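Local coordinates for protein spondin-1 (Homo sapiens, PDB 2ZOU) that is a secreted extracellular-matrix glycoprotein that probably acts in cell adhesion and contains a beta-sandwich reeler domain, at residues 39-44 / 110-115; 50-55 / 126-131; 58-63 / 118-123; 79-84 / 105-110. All blocks are in the same frame, centred on the assembly; numbering follows the deposited sequence. Where two conformers were deposited one is given.

Contact 1: residues 39-44 / 110-115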
loop_
_atom_site.group_PDB
_atom_site.type_symbol
_atom_site.label_atom_id
_atom_site.label_comp_id
_atom_site.label_asym_id
_atom_site.label_seq_id
_atom_site.Cartn_x
_atom_site.Cartn_y
_atom_site.Cartn_z
ATOM N N THR A 39 14.467 -8.119 -2.358
ATOM C CA THR A 39 13.744 -8.912 -1.383
ATOM C C THR A 39 12.235 -8.705 -1.540
ATOM O O THR A 39 11.770 -7.571 -1.728
ATOM C CB THR A 39 14.213 -8.574 0.035
ATOM O OG1 THR A 39 15.553 -9.051 0.202
ATOM C CG2 THR A 39 13.322 -9.239 1.076
ATOM N N SER A 40 11.491 -9.806 -1.461
ATOM C CA SER A 40 10.035 -9.790 -1.443
ATOM C C SER A 40 9.530 -9.653 -0.004
ATOM O O SER A 40 9.904 -10.448 0.875
ATOM C CB SER A 40 9.462 -11.064 -2.059
ATOM O OG SER A 40 9.784 -11.172 -3.432
ATOM N N TYR A 41 8.685 -8.651 0.218
ATOM C CA TYR A 41 8.050 -8.411 1.515
ATOM C C TYR A 41 6.560 -8.637 1.419
ATOM O O TYR A 41 5.944 -8.324 0.393
ATOM C CB TYR A 41 8.321 -6.966 1.971
ATOM C CG TYR A 41 9.787 -6.717 2.203
ATOM C CD1 TYR A 41 10.373 -7.025 3.424
ATOM C CD2 TYR A 41 10.596 -6.211 1.183
ATOM C CE1 TYR A 41 11.724 -6.820 3.637
ATOM C CE2 TYR A 41 11.957 -6.020 1.369
ATOM C CZ TYR A 41 12.515 -6.297 2.609
ATOM O OH TYR A 41 13.873 -6.112 2.756
ATOM N N ARG A 42 5.972 -9.197 2.470
ATOM C CA ARG A 42 4.519 -9.374 2.467
ATOM C C ARG A 42 3.862 -8.195 3.182
ATOM O O ARG A 42 4.032 -7.991 4.388
ATOM C CB ARG A 42 4.099 -10.721 3.079
ATOM C CG ARG A 42 2.621 -11.028 2.816
ATOM C CD ARG A 42 2.185 -12.360 3.402
ATOM N NE ARG A 42 2.903 -13.491 2.827
ATOM C CZ ARG A 42 2.329 -14.542 2.249
ATOM N NH1 ARG A 42 1.002 -14.625 2.162
ATOM N NH2 ARG A 42 3.099 -15.516 1.781
ATOM N N VAL A 43 3.166 -7.384 2.394
ATOM C CA VAL A 43 2.479 -6.193 2.872
ATOM C C VAL A 43 1.036 -6.575 3.206
ATOM O O VAL A 43 0.363 -7.234 2.413
ATOM C CB VAL A 43 2.508 -5.052 1.827
ATOM C CG1 VAL A 43 1.790 -3.801 2.359
ATOM C CG2 VAL A 43 3.951 -4.715 1.467
ATOM N N THR A 44 0.559 -6.150 4.373
ATOM C CA THR A 44 -0.797 -6.476 4.793
ATOM C C THR A 44 -1.565 -5.214 5.135
ATOM O O THR A 44 -1.008 -4.242 5.680
ATOM C CB THR A 44 -0.790 -7.414 6.006
ATOM O OG1 THR A 44 -0.211 -6.742 7.114
ATOM C CG2 THR A 44 0.004 -8.678 5.713
ATOM N N TRP A 110 5.427 -7.069 -2.061
ATOM C CA TRP A 110 6.122 -5.913 -2.608
ATOM C C TRP A 110 7.590 -6.280 -2.709
ATOM O O TRP A 110 8.213 -6.625 -1.704
ATOM C CB TRP A 110 5.915 -4.686 -1.744
ATOM C CG TRP A 110 6.632 -3.477 -2.258
ATOM C CD1 TRP A 110 6.281 -2.715 -3.328
ATOM C CD2 TRP A 110 7.807 -2.884 -1.703
ATOM N NE1 TRP A 110 7.173 -1.677 -3.486
ATOM C CE2 TRP A 110 8.121 -1.758 -2.498
ATOM C CE3 TRP A 110 8.625 -3.198 -0.609
ATOM C CZ2 TRP A 110 9.223 -0.939 -2.225
ATOM C CZ3 TRP A 110 9.720 -2.388 -0.344
ATOM C CH2 TRP A 110 9.998 -1.260 -1.141
ATOM N N ILE A 111 8.127 -6.214 -3.920
ATOM C CA ILE A 111 9.511 -6.556 -4.183
ATOM C C ILE A 111 10.315 -5.269 -4.212
ATOM O O ILE A 111 10.028 -4.374 -5.015
ATOM C CB ILE A 111 9.659 -7.307 -5.513
ATOM C CG1 ILE A 111 8.743 -8.535 -5.525
ATOM C CG2 ILE A 111 11.155 -7.674 -5.737
ATOM C CD1 ILE A 111 8.656 -9.261 -6.879
ATOM N N ALA A 112 11.300 -5.159 -3.315
ATOM C CA ALA A 112 12.000 -3.906 -3.091
ATOM C C ALA A 112 12.858 -3.503 -4.287
ATOM O O ALA A 112 13.441 -4.353 -4.964
ATOM C CB ALA A 112 12.854 -3.976 -1.825
ATOM N N PRO A 113 12.946 -2.187 -4.533
ATOM C CA PRO A 113 13.643 -1.665 -5.715
ATOM C C PRO A 113 15.177 -1.673 -5.594
ATOM O O PRO A 113 15.703 -1.928 -4.514
ATOM C CB PRO A 113 13.132 -0.226 -5.784
ATOM C CG PRO A 113 12.925 0.145 -4.344
ATOM C CD PRO A 113 12.359 -1.104 -3.710
ATOM N N PRO A 114 15.895 -1.408 -6.703
ATOM C CA PRO A 114 17.356 -1.354 -6.691
ATOM C C PRO A 114 17.957 -0.337 -5.716
ATOM O O PRO A 114 17.331 0.684 -5.393
ATOM C CB PRO A 114 17.695 -0.914 -8.120
ATOM C CG PRO A 114 16.569 -1.403 -8.937
ATOM C CD PRO A 114 15.357 -1.214 -8.063
ATOM N N ALA A 115 19.193 -0.611 -5.296
ATOM C CA ALA A 115 19.926 0.295 -4.430
ATOM C C ALA A 115 19.965 1.664 -5.099
ATOM O O ALA A 115 20.117 1.755 -6.325
ATOM C CB ALA A 115 21.339 -0.216 -4.207
#

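Contact 2: residues 50-55 / 126-131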
loop_
_atom_site.group_PDB
_atom_site.type_symbol
_atom_site.label_atom_id
_atom_site.label_comp_id
_atom_site.label_asym_id
_atom_site.label_seq_id
_atom_site.Cartn_x
_atom_site.Cartn_y
_atom_site.Cartn_z
ATOM N N PRO A 50 -14.486 -4.218 15.342
ATOM C CA PRO A 50 -15.282 -4.943 14.365
ATOM C C PRO A 50 -15.312 -4.287 12.983
ATOM O O PRO A 50 -16.270 -4.470 12.236
ATOM C CB PRO A 50 -16.674 -4.886 14.994
ATOM C CG PRO A 50 -16.715 -3.470 15.571
ATOM C CD PRO A 50 -15.297 -3.200 16.050
ATOM N N SER A 51 -14.278 -3.525 12.638
ATOM C CA SER A 51 -14.258 -2.831 11.354
ATOM C C SER A 51 -13.948 -3.752 10.173
ATOM O O SER A 51 -13.493 -4.898 10.336
ATOM C CB SER A 51 -13.281 -1.650 11.389
ATOM O OG SER A 51 -13.670 -0.703 12.384
ATOM N N TYR A 52 -14.205 -3.227 8.983
ATOM C CA TYR A 52 -13.941 -3.916 7.735
ATOM C C TYR A 52 -13.769 -2.850 6.672
ATOM O O TYR A 52 -14.068 -1.667 6.908
ATOM C CB TYR A 52 -15.116 -4.851 7.375
ATOM C CG TYR A 52 -16.436 -4.126 7.332
ATOM C CD1 TYR A 52 -16.858 -3.478 6.162
ATOM C CD2 TYR A 52 -17.244 -4.042 8.467
ATOM C CE1 TYR A 52 -18.058 -2.777 6.122
ATOM C CE2 TYR A 52 -18.452 -3.338 8.435
ATOM C CZ TYR A 52 -18.845 -2.712 7.261
ATOM O OH TYR A 52 -20.031 -2.029 7.199
ATOM N N PHE A 53 -13.284 -3.250 5.509
ATOM C CA PHE A 53 -13.266 -2.356 4.361
ATOM C C PHE A 53 -13.876 -3.062 3.154
ATOM O O PHE A 53 -13.752 -4.273 2.994
ATOM C CB PHE A 53 -11.864 -1.797 4.079
ATOM C CG PHE A 53 -10.787 -2.838 4.002
ATOM C CD1 PHE A 53 -10.151 -3.290 5.162
ATOM C CD2 PHE A 53 -10.382 -3.359 2.779
ATOM C CE1 PHE A 53 -9.131 -4.244 5.099
ATOM C CE2 PHE A 53 -9.384 -4.338 2.698
ATOM C CZ PHE A 53 -8.733 -4.759 3.863
ATOM N N ARG A 54 -14.569 -2.291 2.328
ATOM C CA ARG A 54 -15.198 -2.827 1.121
ATOM C C ARG A 54 -14.337 -2.539 -0.102
ATOM O O ARG A 54 -14.537 -3.125 -1.165
ATOM C CB ARG A 54 -16.603 -2.250 0.961
ATOM C CG ARG A 54 -17.591 -2.809 1.968
ATOM C CD ARG A 54 -19.013 -2.290 1.744
ATOM N NE ARG A 54 -19.102 -0.837 1.899
ATOM C CZ ARG A 54 -19.305 0.023 0.905
ATOM N NH1 ARG A 54 -19.482 -0.399 -0.350
ATOM N NH2 ARG A 54 -19.350 1.321 1.169
ATOM N N GLY A 55 -13.379 -1.638 0.052
ATOM C CA GLY A 55 -12.457 -1.277 -1.013
ATOM C C GLY A 55 -11.193 -0.653 -0.456
ATOM O O GLY A 55 -11.163 -0.143 0.671
ATOM N N ILE A 126 -8.683 3.492 2.241
ATOM C CA ILE A 126 -9.769 2.503 2.295
ATOM C C ILE A 126 -11.161 3.143 2.257
ATOM O O ILE A 126 -11.310 4.345 2.512
ATOM C CB ILE A 126 -9.688 1.515 3.523
ATOM C CG1 ILE A 126 -10.026 2.223 4.844
ATOM C CG2 ILE A 126 -8.345 0.726 3.557
ATOM C CD1 ILE A 126 -11.494 2.207 5.230
ATOM N N VAL A 127 -12.164 2.324 1.956
ATOM C CA VAL A 127 -13.573 2.690 2.190
ATOM C C VAL A 127 -14.318 1.651 3.032
ATOM O O VAL A 127 -14.204 0.459 2.770
ATOM C CB VAL A 127 -14.359 3.007 0.874
ATOM C CG1 VAL A 127 -14.303 1.850 -0.107
ATOM C CG2 VAL A 127 -15.802 3.400 1.192
ATOM N N GLN A 128 -15.067 2.118 4.042
ATOM C CA GLN A 128 -15.972 1.282 4.854
ATOM C C GLN A 128 -17.382 1.856 4.710
ATOM O O GLN A 128 -18.160 1.364 3.895
ATOM C CB GLN A 128 -15.527 1.230 6.334
ATOM C CG GLN A 128 -16.384 0.301 7.235
ATOM C CD GLN A 128 -15.901 0.186 8.690
ATOM O OE1 GLN A 128 -16.465 -0.582 9.471
ATOM N NE2 GLN A 128 -14.901 0.969 9.062
ATOM N N LYS A 129 -17.695 2.897 5.488
ATOM C CA LYS A 129 -18.891 3.732 5.300
ATOM C C LYS A 129 -18.486 5.204 5.158
ATOM O O LYS A 129 -19.339 6.104 5.077
ATOM C CB LYS A 129 -19.887 3.526 6.447
ATOM C CG LYS A 129 -20.472 2.115 6.498
ATOM C CD LYS A 129 -21.758 2.065 7.278
ATOM C CE LYS A 129 -22.232 0.634 7.454
ATOM N NZ LYS A 129 -23.592 0.601 8.041
ATOM N N ARG A 130 -17.172 5.424 5.117
ATOM C CA ARG A 130 -16.561 6.717 4.833
ATOM C C ARG A 130 -15.221 6.388 4.185
ATOM O O ARG A 130 -14.776 5.241 4.267
ATOM C CB ARG A 130 -16.364 7.564 6.102
ATOM C CG ARG A 130 -15.293 7.045 7.043
ATOM C CD ARG A 130 -15.146 7.937 8.243
ATOM N NE ARG A 130 -14.233 7.342 9.210
ATOM C CZ ARG A 130 -14.007 7.824 10.423
ATOM N NH1 ARG A 130 -14.621 8.924 10.833
ATOM N NH2 ARG A 130 -13.160 7.198 11.227
ATOM N N ILE A 131 -14.594 7.380 3.556
ATOM C CA ILE A 131 -13.264 7.208 2.968
ATOM C C ILE A 131 -12.170 7.645 3.938
ATOM O O ILE A 131 -12.240 8.720 4.553
ATOM C CB ILE A 131 -13.083 8.016 1.651
ATOM C CG1 ILE A 131 -14.215 7.758 0.643
ATOM C CG2 ILE A 131 -11.668 7.802 1.062
ATOM C CD1 ILE A 131 -14.202 6.405 -0.015
#

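Contact 3: residues 58-63 / 118-123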
loop_
_atom_site.group_PDB
_atom_site.type_symbol
_atom_site.label_atom_id
_atom_site.label_comp_id
_atom_site.label_asym_id
_atom_site.label_seq_id
_atom_site.Cartn_x
_atom_site.Cartn_y
_atom_site.Cartn_z
ATOM N N LEU A 58 -3.674 0.701 -2.705
ATOM C CA LEU A 58 -2.363 0.561 -2.116
ATOM C C LEU A 58 -1.282 0.919 -3.137
ATOM O O LEU A 58 -1.290 0.382 -4.252
ATOM C CB LEU A 58 -2.184 -0.880 -1.617
ATOM C CG LEU A 58 -0.778 -1.319 -1.229
ATOM C CD1 LEU A 58 -0.277 -0.520 -0.055
ATOM C CD2 LEU A 58 -0.729 -2.803 -0.930
ATOM N N ILE A 59 -0.365 1.818 -2.749
ATOM C CA ILE A 59 0.748 2.246 -3.626
ATOM C C ILE A 59 2.071 2.273 -2.872
ATOM O O ILE A 59 2.097 2.210 -1.644
ATOM C CB ILE A 59 0.462 3.626 -4.293
ATOM C CG1 ILE A 59 0.254 4.702 -3.222
ATOM C CG2 ILE A 59 -0.729 3.502 -5.241
ATOM C CD1 ILE A 59 0.020 6.098 -3.794
ATOM N N ALA A 60 3.172 2.321 -3.624
ATOM C CA ALA A 60 4.506 2.483 -3.056
ATOM C C ALA A 60 5.193 3.607 -3.818
ATOM O O ALA A 60 5.395 3.482 -5.025
ATOM C CB ALA A 60 5.294 1.199 -3.208
ATOM N N LEU A 61 5.544 4.682 -3.117
ATOM C CA LEU A 61 6.087 5.896 -3.745
ATOM C C LEU A 61 7.467 6.211 -3.238
ATOM O O LEU A 61 7.750 6.061 -2.049
ATOM C CB LEU A 61 5.193 7.094 -3.434
ATOM C CG LEU A 61 3.755 7.035 -3.941
ATOM C CD1 LEU A 61 3.027 8.342 -3.592
ATOM C CD2 LEU A 61 3.727 6.792 -5.454
ATOM N N ARG A 62 8.331 6.714 -4.118
ATOM C CA ARG A 62 9.532 7.355 -3.649
ATOM C C ARG A 62 9.091 8.494 -2.744
ATOM O O ARG A 62 8.116 9.191 -3.053
ATOM C CB ARG A 62 10.318 7.897 -4.845
ATOM C CG ARG A 62 10.875 6.785 -5.729
ATOM C CD ARG A 62 11.912 7.352 -6.675
ATOM N NE ARG A 62 12.351 6.375 -7.664
ATOM C CZ ARG A 62 13.567 6.365 -8.206
ATOM N NH1 ARG A 62 14.472 7.261 -7.835
ATOM N NH2 ARG A 62 13.886 5.447 -9.108
ATOM N N GLU A 63 9.789 8.687 -1.634
ATOM C CA GLU A 63 9.444 9.781 -0.718
ATOM C C GLU A 63 9.411 11.157 -1.394
ATOM O O GLU A 63 10.214 11.445 -2.289
ATOM C CB GLU A 63 10.385 9.820 0.483
ATOM C CG GLU A 63 9.762 10.546 1.678
ATOM C CD GLU A 63 10.606 10.489 2.941
ATOM O OE1 GLU A 63 11.802 10.120 2.850
ATOM O OE2 GLU A 63 10.060 10.828 4.019
ATOM N N GLY A 118 16.256 5.070 -2.785
ATOM C CA GLY A 118 15.978 5.902 -1.626
ATOM C C GLY A 118 14.769 5.441 -0.826
ATOM O O GLY A 118 14.235 4.337 -1.004
ATOM N N CYS A 119 14.338 6.308 0.075
ATOM C CA CYS A 119 13.230 5.986 0.965
ATOM C C CYS A 119 11.950 5.795 0.183
ATOM O O CYS A 119 11.641 6.575 -0.712
ATOM C CB CYS A 119 13.039 7.081 2.015
ATOM S SG CYS A 119 14.403 7.188 3.193
ATOM N N VAL A 120 11.206 4.754 0.550
ATOM C CA VAL A 120 9.941 4.427 -0.089
ATOM C C VAL A 120 8.802 4.544 0.944
ATOM O O VAL A 120 8.961 4.170 2.105
ATOM C CB VAL A 120 9.973 2.999 -0.668
ATOM C CG1 VAL A 120 8.588 2.560 -1.127
ATOM C CG2 VAL A 120 10.984 2.916 -1.801
ATOM N N ILE A 121 7.672 5.089 0.505
ATOM C CA ILE A 121 6.477 5.193 1.344
ATOM C C ILE A 121 5.397 4.287 0.802
ATOM O O ILE A 121 4.885 4.499 -0.307
ATOM C CB ILE A 121 5.908 6.638 1.388
ATOM C CG1 ILE A 121 7.006 7.695 1.597
ATOM C CG2 ILE A 121 4.827 6.731 2.464
ATOM C CD1 ILE A 121 7.705 7.650 2.957
ATOM N N LEU A 122 5.055 3.266 1.589
ATOM C CA LEU A 122 3.928 2.408 1.291
ATOM C C LEU A 122 2.720 3.073 1.892
ATOM O O LEU A 122 2.755 3.409 3.071
ATOM C CB LEU A 122 4.120 1.030 1.936
ATOM C CG LEU A 122 5.342 0.236 1.457
ATOM C CD1 LEU A 122 5.557 -0.996 2.324
ATOM C CD2 LEU A 122 5.126 -0.176 0.027
ATOM N N LYS A 123 1.667 3.246 1.102
ATOM C CA LYS A 123 0.496 4.029 1.518
ATOM C C LYS A 123 -0.802 3.402 1.046
ATOM O O LYS A 123 -0.903 2.935 -0.082
ATOM C CB LYS A 123 0.560 5.439 0.920
ATOM C CG LYS A 123 1.364 6.459 1.680
ATOM C CD LYS A 123 1.738 7.621 0.778
ATOM C CE LYS A 123 0.578 8.533 0.497
ATOM N NZ LYS A 123 1.081 9.806 -0.109
#

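Contact 4: residues 79-84 / 105-110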
loop_
_atom_site.group_PDB
_atom_site.type_symbol
_atom_site.label_atom_id
_atom_site.label_comp_id
_atom_site.label_asym_id
_atom_site.label_seq_id
_atom_site.Cartn_x
_atom_site.Cartn_y
_atom_site.Cartn_z
ATOM N N ILE A 79 0.597 -9.974 -6.911
ATOM C CA ILE A 79 -0.658 -10.452 -6.362
ATOM C C ILE A 79 -0.459 -11.833 -5.730
ATOM O O ILE A 79 0.184 -12.714 -6.303
ATOM C CB ILE A 79 -1.757 -10.508 -7.466
ATOM C CG1 ILE A 79 -1.992 -9.111 -8.063
ATOM C CG2 ILE A 79 -3.057 -11.151 -6.957
ATOM C CD1 ILE A 79 -2.502 -8.052 -7.094
ATOM N N ILE A 80 -0.992 -11.992 -4.525
ATOM C CA ILE A 80 -1.040 -13.292 -3.859
ATOM C C ILE A 80 -2.421 -13.941 -4.030
ATOM O O ILE A 80 -2.529 -15.105 -4.432
ATOM C CB ILE A 80 -0.698 -13.133 -2.352
ATOM C CG1 ILE A 80 0.717 -12.586 -2.181
ATOM C CG2 ILE A 80 -0.879 -14.463 -1.590
ATOM C CD1 ILE A 80 1.065 -12.191 -0.751
ATOM N N ASP A 81 -3.465 -13.170 -3.753
ATOM C CA ASP A 81 -4.839 -13.654 -3.784
ATOM C C ASP A 81 -5.594 -12.979 -4.920
ATOM O O ASP A 81 -6.082 -11.857 -4.799
ATOM C CB ASP A 81 -5.512 -13.370 -2.439
ATOM C CG ASP A 81 -4.808 -14.054 -1.277
ATOM O OD1 ASP A 81 -4.565 -15.283 -1.354
ATOM O OD2 ASP A 81 -4.489 -13.368 -0.281
ATOM N N GLU A 82 -5.654 -13.670 -6.050
ATOM C CA GLU A 82 -6.247 -13.128 -7.267
ATOM C C GLU A 82 -7.733 -12.783 -7.115
ATOM O O GLU A 82 -8.239 -11.874 -7.788
ATOM C CB GLU A 82 -6.040 -14.113 -8.420
ATOM C CG GLU A 82 -4.567 -14.406 -8.754
ATOM C CD GLU A 82 -3.864 -15.367 -7.771
ATOM O OE1 GLU A 82 -4.495 -15.868 -6.802
ATOM O OE2 GLU A 82 -2.652 -15.621 -7.978
ATOM N N GLU A 83 -8.428 -13.502 -6.238
ATOM C CA GLU A 83 -9.862 -13.265 -6.025
ATOM C C GLU A 83 -10.166 -12.116 -5.054
ATOM O O GLU A 83 -11.325 -11.702 -4.894
ATOM C CB GLU A 83 -10.583 -14.559 -5.608
ATOM C CG GLU A 83 -10.737 -15.596 -6.731
ATOM C CD GLU A 83 -11.708 -15.171 -7.842
ATOM O OE1 GLU A 83 -12.552 -14.274 -7.606
ATOM O OE2 GLU A 83 -11.632 -15.741 -8.955
ATOM N N GLU A 84 -9.123 -11.581 -4.426
ATOM C CA GLU A 84 -9.300 -10.490 -3.473
ATOM C C GLU A 84 -8.696 -9.174 -3.965
ATOM O O GLU A 84 -9.167 -8.099 -3.606
ATOM C CB GLU A 84 -8.715 -10.860 -2.102
ATOM C CG GLU A 84 -9.038 -12.286 -1.582
ATOM C CD GLU A 84 -10.539 -12.608 -1.462
ATOM O OE1 GLU A 84 -11.378 -11.679 -1.400
ATOM O OE2 GLU A 84 -10.885 -13.814 -1.423
ATOM N N ARG A 105 -8.831 -8.204 6.024
ATOM C CA ARG A 105 -7.400 -8.289 5.730
ATOM C C ARG A 105 -7.194 -8.576 4.261
ATOM O O ARG A 105 -7.890 -9.406 3.688
ATOM C CB ARG A 105 -6.731 -9.401 6.565
ATOM C CG ARG A 105 -5.220 -9.598 6.292
ATOM C CD ARG A 105 -4.616 -10.703 7.168
ATOM N NE ARG A 105 -3.172 -10.899 6.948
ATOM C CZ ARG A 105 -2.663 -11.699 6.017
ATOM N NH1 ARG A 105 -3.478 -12.366 5.210
ATOM N NH2 ARG A 105 -1.339 -11.840 5.884
ATOM N N ILE A 106 -6.234 -7.878 3.666
ATOM C CA ILE A 106 -5.667 -8.307 2.381
ATOM C C ILE A 106 -4.147 -8.338 2.479
ATOM O O ILE A 106 -3.556 -7.724 3.385
ATOM C CB ILE A 106 -6.130 -7.433 1.171
ATOM C CG1 ILE A 106 -5.692 -5.972 1.313
ATOM C CG2 ILE A 106 -7.646 -7.601 0.940
ATOM C CD1 ILE A 106 -4.285 -5.701 0.794
ATOM N N GLN A 107 -3.517 -9.046 1.552
ATOM C CA GLN A 107 -2.054 -9.162 1.540
ATOM C C GLN A 107 -1.566 -9.185 0.106
ATOM O O GLN A 107 -2.269 -9.666 -0.784
ATOM C CB GLN A 107 -1.616 -10.464 2.218
ATOM C CG GLN A 107 -2.309 -11.680 1.633
ATOM C CD GLN A 107 -1.906 -12.987 2.270
ATOM O OE1 GLN A 107 -1.131 -13.035 3.226
ATOM N NE2 GLN A 107 -2.452 -14.070 1.738
ATOM N N VAL A 108 -0.369 -8.652 -0.096
ATOM C CA VAL A 108 0.277 -8.633 -1.410
ATOM C C VAL A 108 1.782 -8.700 -1.174
ATOM O O VAL A 108 2.240 -8.351 -0.088
ATOM C CB VAL A 108 -0.124 -7.355 -2.173
ATOM C CG1 VAL A 108 0.515 -6.094 -1.541
ATOM C CG2 VAL A 108 0.154 -7.490 -3.670
ATOM N N PHE A 109 2.549 -9.159 -2.154
ATOM C CA PHE A 109 3.991 -8.989 -2.071
ATOM C C PHE A 109 4.387 -7.648 -2.654
ATOM O O PHE A 109 3.792 -7.186 -3.631
ATOM C CB PHE A 109 4.729 -10.082 -2.840
ATOM C CG PHE A 109 4.694 -11.429 -2.181
ATOM C CD1 PHE A 109 5.215 -11.603 -0.892
ATOM C CD2 PHE A 109 4.158 -12.535 -2.851
ATOM C CE1 PHE A 109 5.182 -12.850 -0.276
ATOM C CE2 PHE A 109 4.143 -13.794 -2.232
ATOM C CZ PHE A 109 4.651 -13.933 -0.948
ATOM N N TRP A 110 5.427 -7.069 -2.061
ATOM C CA TRP A 110 6.122 -5.913 -2.608
ATOM C C TRP A 110 7.590 -6.280 -2.709
ATOM O O TRP A 110 8.213 -6.625 -1.704
ATOM C CB TRP A 110 5.915 -4.686 -1.744
ATOM C CG TRP A 110 6.632 -3.477 -2.258
ATOM C CD1 TRP A 110 6.281 -2.715 -3.328
ATOM C CD2 TRP A 110 7.807 -2.884 -1.703
ATOM N NE1 TRP A 110 7.173 -1.677 -3.486
ATOM C CE2 TRP A 110 8.121 -1.758 -2.498
ATOM C CE3 TRP A 110 8.625 -3.198 -0.609
ATOM C CZ2 TRP A 110 9.223 -0.939 -2.225
ATOM C CZ3 TRP A 110 9.720 -2.388 -0.344
ATOM C CH2 TRP A 110 9.998 -1.260 -1.141
HETATM O O HOH W 1 -2.854 -10.364 -3.303
HETATM O O HOH W 2 -5.406 -10.772 0.018
#

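Contact 1: residues 39-44 / 110-115
Tyr41 lies lengthwise along the end of strand 105-111, where this strand pairs with 40-47; the two are the inner, antiparallel strands of the four-stranded sheet of the sandwich. Tyr41 CB sits 3.7 Å from Trp110 O. With CG anti to its own carbonyl carbon (chi1 -64°), the ring runs beside the Trp110 side chain, both pointing the same way. Tyr41 CD2 approaches Trp110 CE3 at 4.0 Å, and further out Tyr41 CE2 meets Ala112 CB at 3.9 Å. Trp110 O and Ala112 CB both lie at the ring's edge, while Thr39 CG2 stands 3.4 Å above one face of Tyr41. The phenol OH bonds to Lys36 N, and the indole NE1 to Ala74 O. In the backbone, Tyr41 and Trp110 form an antiparallel hydrogen-bonded pair: Tyr41 N donates to Trp110 O and Trp110 N to Tyr41 O, each at 2.8 Å. A third bond, Ala112 N to Thr39 O (2.9 Å, 171° at the hydrogen), carries the pairing just past the strand. The Val43 side chain crosses that of Trp110 obliquely, Val43 CG2 lying 3.8 Å from Trp110 CB. Nearly straight backbone bonds therefore join the strands, while apolar contacts line the face bearing Tyr41 and Trp110.

Contact 2: residues 50-55 / 126-131
Gln128 O is gripped side-on by one guanidinium: Arg54 NE donates at 3.1 Å and Arg54 NH2 at 3.0 Å, and this oxygen lies near the guanidinium plane. A bend at chi3 (-62°) turns the arginine chain to reach it. Its own backbone is held too, with Arg54 N donating to Val127 O at 2.8 Å, nearly along the C=O axis. Gly55 O accepts from Val127 N at 3.0 Å, so Arg54 and Gly55 both face Val127, a classic beta bulge. Beyond this, the extended Gln128 side chain passes over a face of the Tyr52 ring, Gln128 CG lying 3.9 Å from the centroid in a CH-pi contact and OE1 3.5 Å above the plane near the rim. Further out, Phe24 of strand 24-28 touches Ser51, Phe53, Ile126 and Gln128, and Glu23 bonds Ser51 OG. An alanine in place of Arg54 would lose both side-chain bonds to Gln128 O and would probably loosen the turn there. The result is a bulge fixed by backbone bonds, with a cationic side chain giving two N-H donors to one carbonyl oxygen where regular pairing stops.

Contact 3: residues 58-63 / 118-123
Neither strand contributes an aromatic ring here, so the flat groups are peptide planes and the Glu63 carboxylate. Ile121 N reaches Leu61 O within that carbonyl's plane, at 2.7 Å and almost straight (174° at the hydrogen). The return bond differs: Leu61 N stands above the carbonyl plane of Ile121 O, 33° out of it, at 2.9 Å. At the next hydrogen-bonded pair, two residues along, Lys123 N again lies in the carbonyl plane of Ile59 O, whereas Ile59 N meets Lys123 O nearly along the C=O axis. The carboxylate of Glu63 sets OE1 3.4 Å from Cys119 CB, while OE2 forms a salt bridge with Lys143. Glu63 CG, anti to the backbone N, brings the chain across Ile121, lying 3.8 Å from Ile121 CD1. A further backbone bond, Glu63 N to Cys119 O (3.0 Å), extends the ladder past the strand end.

On the inward face Ala60 CB touches Leu122 CD2 at 3.5 Å and Val120 CG1 at 4.1 Å; Trp110 of the opposing sheet packs on Ala60 and Val120. The other face carries Ile59, Leu61, Ile121 and Lys123. Chemically, this is a regular antiparallel ladder inside its sheet, between the central strand 55-62 and its neighbour 120-127, apolar where it meets the second sheet; at one end Glu63 is tied by charge to Lys143 and Cys119 by a disulfide to Cys145.

Contact 4: residues 79-84 / 105-110
A loop leaving strand 76-79, the outermost strand of the four-stranded sheet, stays alongside strand 105-111, and two waters lie between them. Water 1 bridges the backbones, accepting from Ile80 N at 2.8 Å and donating to Gln107 O at 2.7 Å. Water 2 accepts from Gln107 N at 3.0 Å and donates to Asp81 OD2 at 2.8 Å. That same oxygen takes a direct bond from Gln107 NE2 (3.0 Å, 163° at the hydrogen) on its syn lone pair, lying in the amide plane, with carboxylate and amide only 21° apart. The other end of the amide, Gln107 OE1, accepts from Arg105 NH2 at 2.9 Å and from Arg42 NH1, which would fix the amide's flip. Next to this polar group, Ile80 CD1 sits over the centre of the Phe109 ring, 3.7 Å from the centroid and 11° off the normal, while Ile80 CG1 comes within 3.5 Å of Phe109 CD2. An alanine in place of Gln107 would remove the amide's bonds to Asp81, Arg105 and Arg42, and would probably loosen the hold on Asp81 and the two arginines. The chemistry implies a neutral amide relaying between a carboxylate and two guanidinium groups, next to an apolar CH-pi contact.

The four contacts span both sheets of the sandwich. Contacts 1 and 4 lie in the four-stranded sheet, share Trp110 on strand 105-111 and have centres about 14 Å apart. Contacts 2 and 3 both use strand 120-127 in the five-stranded sheet, yet their centres are about 22 Å apart, on opposite sides of the chain's centre. Between the sheets, contacts 1 and 3 touch through the core, centres about 11 Å apart, whereas the centres of contacts 1 and 2 are about 26 Å apart and the two do not touch. First segments run 1, 2, 3, 4 along the chain, but second segments come as 4, 1, 3, 2. Contact 4 is thus nested within all the others, and sequence-distant strands build one all-beta domain.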